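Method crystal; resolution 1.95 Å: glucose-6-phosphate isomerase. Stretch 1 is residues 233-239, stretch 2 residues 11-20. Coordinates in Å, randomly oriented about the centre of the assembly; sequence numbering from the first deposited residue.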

ATOM      1  N   ALA A 233      10.778   5.423 -20.899  1.00 23.08           N
ATOM      2  CA  ALA A 233      10.504   6.849 -20.755  1.00 21.75           C
ATOM      3  C   ALA A 233       9.580   7.221 -21.920  1.00 22.54           C
ATOM      4  O   ALA A 233       8.598   7.948 -21.751  1.00 21.57           O
ATOM      5  CB  ALA A 233      11.790   7.645 -20.833  1.00 23.01           C
ATOM      6  N   LEU A 234       9.899   6.707 -23.105  1.00 22.49           N
ATOM      7  CA  LEU A 234       9.086   6.976 -24.289  1.00 22.66           C
ATOM      8  C   LEU A 234       7.665   6.458 -24.073  1.00 23.32           C
ATOM      9  O   LEU A 234       6.692   7.156 -24.355  1.00 24.67           O
ATOM     10  CB  LEU A 234       9.687   6.303 -25.527  1.00 23.61           C
ATOM     11  CG  LEU A 234       8.866   6.462 -26.814  1.00 24.33           C
ATOM     12  CD1 LEU A 234       8.784   7.941 -27.184  1.00 25.41           C
ATOM     13  CD2 LEU A 234       9.500   5.659 -27.945  1.00 25.26           C
ATOM     14  N   LEU A 235       7.551   5.231 -23.577  1.00 23.97           N
ATOM     15  CA  LEU A 235       6.241   4.640 -23.330  1.00 25.30           C
ATOM     16  C   LEU A 235       5.397   5.564 -22.459  1.00 24.71           C
ATOM     17  O   LEU A 235       4.271   5.893 -22.815  1.00 26.54           O
ATOM     18  CB  LEU A 235       6.383   3.269 -22.658  1.00 24.60           C
ATOM     19  CG  LEU A 235       6.856   2.109 -23.541  1.00 25.68           C
ATOM     20  CD1 LEU A 235       7.144   0.894 -22.677  1.00 27.73           C
ATOM     21  CD2 LEU A 235       5.786   1.779 -24.580  1.00 27.20           C
ATOM     22  N   LEU A 236       5.932   5.984 -21.318  1.00 23.99           N
ATOM     23  CA  LEU A 236       5.174   6.879 -20.450  1.00 24.19           C
ATOM     24  C   LEU A 236       4.895   8.202 -21.171  1.00 24.99           C
ATOM     25  O   LEU A 236       3.812   8.776 -21.040  1.00 24.88           O
ATOM     26  CB  LEU A 236       5.926   7.144 -19.139  1.00 25.49           C
ATOM     27  CG  LEU A 236       5.809   6.086 -18.030  1.00 24.17           C
ATOM     28  CD1 LEU A 236       6.570   4.819 -18.409  1.00 23.65           C
ATOM     29  CD2 LEU A 236       6.361   6.660 -16.730  1.00 25.23           C
ATOM     30  N   HIS A 237       5.870   8.676 -21.945  1.00 25.56           N
ATOM     31  CA  HIS A 237       5.712   9.933 -22.673  1.00 25.71           C
ATOM     32  C   HIS A 237       4.583   9.882 -23.703  1.00 27.10           C
ATOM     33  O   HIS A 237       3.823  10.841 -23.851  1.00 26.89           O
ATOM     34  CB  HIS A 237       7.007  10.313 -23.391  1.00 26.02           C
ATOM     35  CG  HIS A 237       6.911  11.606 -24.139  1.00 25.94           C
ATOM     36  ND1 HIS A 237       6.576  12.793 -23.524  1.00 25.42           N
ATOM     37  CD2 HIS A 237       7.084  11.897 -25.451  1.00 27.35           C
ATOM     38  CE1 HIS A 237       6.547  13.760 -24.426  1.00 27.98           C
ATOM     39  NE2 HIS A 237       6.851  13.243 -25.602  1.00 27.07           N
ATOM     40  N   LEU A 238       4.483   8.760 -24.410  1.00 29.08           N
ATOM     41  CA  LEU A 238       3.450   8.584 -25.429  1.00 29.26           C
ATOM     42  C   LEU A 238       2.043   8.492 -24.819  1.00 30.00           C
ATOM     43  O   LEU A 238       1.042   8.562 -25.531  1.00 29.09           O
ATOM     44  CB  LEU A 238       3.745   7.333 -26.263  1.00 29.54           C
ATOM     45  CG  LEU A 238       5.051   7.341 -27.068  1.00 30.23           C
ATOM     46  CD1 LEU A 238       5.230   6.003 -27.745  1.00 30.36           C
ATOM     47  CD2 LEU A 238       5.035   8.467 -28.094  1.00 33.64           C
ATOM     48  N   HIS A 239       1.975   8.338 -23.501  1.00 28.94           N
ATOM     49  CA  HIS A 239       0.695   8.263 -22.816  1.00 28.49           C
ATOM     50  C   HIS A 239       0.627   9.338 -21.741  1.00 28.03           C
ATOM     51  O   HIS A 239      -0.125   9.220 -20.778  1.00 27.84           O
ATOM     52  CB  HIS A 239       0.499   6.887 -22.181  1.00 28.44           C
ATOM     53  CG  HIS A 239       0.515   5.758 -23.164  1.00 28.53           C
ATOM     54  ND1 HIS A 239       1.681   5.175 -23.609  1.00 29.28           N
ATOM     55  CD2 HIS A 239      -0.495   5.115 -23.801  1.00 28.44           C
ATOM     56  CE1 HIS A 239       1.390   4.221 -24.478  1.00 30.12           C
ATOM     57  NE2 HIS A 239       0.076   4.165 -24.612  1.00 28.30           N
TER
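Stretch 2, residues 11-20: GFPEALSRHG

How does stretch 2 lie on stretch 1? Residues 12-18 form a helix, with Gly-11 at its N-cap position, and it crosses the helix of stretch 1 almost at right angles: the N-to-C directions differ by 96° and the axes come within 10.9 Å. Such a crossing gives a compact contact, burying 309 Å² over both sides. The backbones come nearest where the CA atoms of Leu-234 and Leu-16 lie 7.4 Å apart.

Which bump fills the main hollow? It is Leu-234, whose CA-to-CB bond points toward stretch 2 and whose branched end enters a pocket formed by Phe-12, Ala-15, Leu-16 and His-19. Its CD2 reaches the backbone itself, 3.5 Å from Leu-16 CA, and also lies 3.6 Å from Phe-12 CE1 and 3.9 Å from Leu-16 CD1. Its other methyl, Leu-234 CD1, packs 3.8 Å from His-19 CB.

What does Phe-12 do near the start of the helix? Its CA-to-CB bond points sideways, but the t rotamer at chi1 brings the ring nearer stretch 1. Phe-12 CE1 then meets a second leucine, 3.6 Å from Leu-235 CD2, so that one ring atom touches methyls from two successive residues.

How is the contact completed beside Leu-238? This leucine presents two methyls: CD1 rests 4.0 Å from the small Ala-15 CB, while CD2 sits over one face of the His-19 ring, 4.0 Å from its centroid, in a CH-pi contact. The ring is tethered within its own stretch, because His-19 ND1 donates a hydrogen bond of 2.7 Å to Ala-15 O. No hydrogen bond joins the two stretches; the fit rests on apolar packing and this methyl-ring contact.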

ATOM      1  N   GLY A  11       3.031  -1.140 -32.474  1.00 39.93           N
ATOM      2  CA  GLY A  11       3.582   0.047 -33.105  1.00 40.25           C
ATOM      3  C   GLY A  11       4.764   0.691 -32.391  1.00 39.75           C
ATOM      4  O   GLY A  11       5.223   1.757 -32.804  1.00 40.38           O
ATOM      5  N   PHE A  12       5.275   0.050 -31.343  1.00 38.20           N
ATOM      6  CA  PHE A  12       6.387   0.619 -30.588  1.00 36.48           C
ATOM      7  C   PHE A  12       7.719   0.755 -31.332  1.00 36.31           C
ATOM      8  O   PHE A  12       8.393   1.774 -31.213  1.00 35.36           O
ATOM      9  CB  PHE A  12       6.620  -0.159 -29.290  1.00 35.12           C
ATOM     10  CG  PHE A  12       7.648   0.473 -28.394  1.00 31.63           C
ATOM     11  CD1 PHE A  12       7.428   1.735 -27.843  1.00 32.31           C
ATOM     12  CD2 PHE A  12       8.854  -0.164 -28.145  1.00 31.24           C
ATOM     13  CE1 PHE A  12       8.403   2.356 -27.053  1.00 31.41           C
ATOM     14  CE2 PHE A  12       9.837   0.446 -27.358  1.00 31.88           C
ATOM     15  CZ  PHE A  12       9.610   1.709 -26.810  1.00 29.85           C
ATOM     16  N   PRO A  13       8.128  -0.275 -32.089  1.00 37.46           N
ATOM     17  CA  PRO A  13       9.401  -0.173 -32.815  1.00 37.71           C
ATOM     18  C   PRO A  13       9.424   1.040 -33.749  1.00 37.74           C
ATOM     19  O   PRO A  13      10.459   1.685 -33.910  1.00 37.59           O
ATOM     20  CB  PRO A  13       9.469  -1.503 -33.563  1.00 37.97           C
ATOM     21  CG  PRO A  13       8.766  -2.444 -32.620  1.00 38.11           C
ATOM     22  CD  PRO A  13       7.554  -1.625 -32.222  1.00 37.00           C
ATOM     23  N   GLU A  14       8.283   1.354 -34.354  1.00 37.46           N
ATOM     24  CA  GLU A  14       8.211   2.495 -35.258  1.00 37.95           C
ATOM     25  C   GLU A  14       8.220   3.806 -34.476  1.00 37.06           C
ATOM     26  O   GLU A  14       8.803   4.805 -34.901  1.00 35.66           O
ATOM     27  CB  GLU A  14       6.946   2.400 -36.122  1.00 41.29           C
ATOM     28  CG  GLU A  14       6.718   3.544 -37.104  1.00 45.75           C
ATOM     29  CD  GLU A  14       6.266   4.827 -36.433  1.00 50.10           C
ATOM     30  OE1 GLU A  14       5.630   4.738 -35.359  1.00 52.09           O
ATOM     31  OE2 GLU A  14       6.528   5.922 -36.983  1.00 52.75           O
ATOM     32  N   ALA A  15       7.570   3.792 -33.322  1.00 34.43           N
ATOM     33  CA  ALA A  15       7.489   4.976 -32.492  1.00 34.24           C
ATOM     34  C   ALA A  15       8.849   5.318 -31.898  1.00 32.70           C
ATOM     35  O   ALA A  15       9.212   6.488 -31.780  1.00 32.48           O
ATOM     36  CB  ALA A  15       6.468   4.762 -31.394  1.00 35.11           C
ATOM     37  N   LEU A  16       9.599   4.288 -31.530  1.00 32.02           N
ATOM     38  CA  LEU A  16      10.926   4.477 -30.965  1.00 32.93           C
ATOM     39  C   LEU A  16      11.790   5.145 -32.033  1.00 34.44           C
ATOM     40  O   LEU A  16      12.438   6.165 -31.791  1.00 32.83           O
ATOM     41  CB  LEU A  16      11.513   3.126 -30.587  1.00 32.02           C
ATOM     42  CG  LEU A  16      12.918   3.173 -29.990  1.00 32.76           C
ATOM     43  CD1 LEU A  16      12.910   4.007 -28.723  1.00 30.70           C
ATOM     44  CD2 LEU A  16      13.383   1.761 -29.705  1.00 32.77           C
ATOM     45  N   SER A  17      11.772   4.565 -33.226  1.00 35.31           N
ATOM     46  CA  SER A  17      12.531   5.097 -34.347  1.00 37.70           C
ATOM     47  C   SER A  17      12.143   6.553 -34.623  1.00 37.67           C
ATOM     48  O   SER A  17      13.006   7.428 -34.693  1.00 37.25           O
ATOM     49  CB  SER A  17      12.276   4.244 -35.593  1.00 38.55           C
ATOM     50  OG  SER A  17      13.170   4.587 -36.635  1.00 42.62           O
ATOM     51  N   ARG A  18      10.845   6.815 -34.754  1.00 37.18           N
ATOM     52  CA  ARG A  18      10.363   8.164 -35.037  1.00 37.46           C
ATOM     53  C   ARG A  18      10.703   9.191 -33.960  1.00 36.32           C
ATOM     54  O   ARG A  18      10.931  10.364 -34.265  1.00 34.78           O
ATOM     55  CB  ARG A  18       8.849   8.152 -35.262  1.00 41.16           C
ATOM     56  CG  ARG A  18       8.319   9.450 -35.843  1.00 45.68           C
ATOM     57  CD  ARG A  18       6.855   9.347 -36.275  1.00 51.32           C
ATOM     58  NE  ARG A  18       5.912   9.598 -35.184  1.00 55.31           N
ATOM     59  CZ  ARG A  18       5.220   8.659 -34.541  1.00 57.16           C
ATOM     60  NH1 ARG A  18       5.355   7.380 -34.869  1.00 58.53           N
ATOM     61  NH2 ARG A  18       4.383   9.001 -33.571  1.00 58.01           N
ATOM     62  N   HIS A  19      10.728   8.759 -32.702  1.00 33.54           N
ATOM     63  CA  HIS A  19      11.041   9.666 -31.607  1.00 32.39           C
ATOM     64  C   HIS A  19      12.507   9.589 -31.188  1.00 30.78           C
ATOM     65  O   HIS A  19      12.903  10.170 -30.179  1.00 31.84           O
ATOM     66  CB  HIS A  19      10.130   9.380 -30.406  1.00 32.30           C
ATOM     67  CG  HIS A  19       8.680   9.639 -30.678  1.00 33.23           C
ATOM     68  ND1 HIS A  19       7.863   8.723 -31.304  1.00 33.17           N
ATOM     69  CD2 HIS A  19       7.916  10.735 -30.458  1.00 34.50           C
ATOM     70  CE1 HIS A  19       6.659   9.243 -31.459  1.00 32.28           C
ATOM     71  NE2 HIS A  19       6.664  10.463 -30.954  1.00 35.08           N
ATOM     72  N   GLY A  20      13.309   8.880 -31.978  1.00 30.49           N
ATOM     73  CA  GLY A  20      14.724   8.735 -31.675  1.00 31.28           C
ATOM     74  C   GLY A  20      15.424  10.041 -31.334  1.00 31.49           C
ATOM     75  O   GLY A  20      16.033  10.155 -30.267  1.00 33.22           O
TER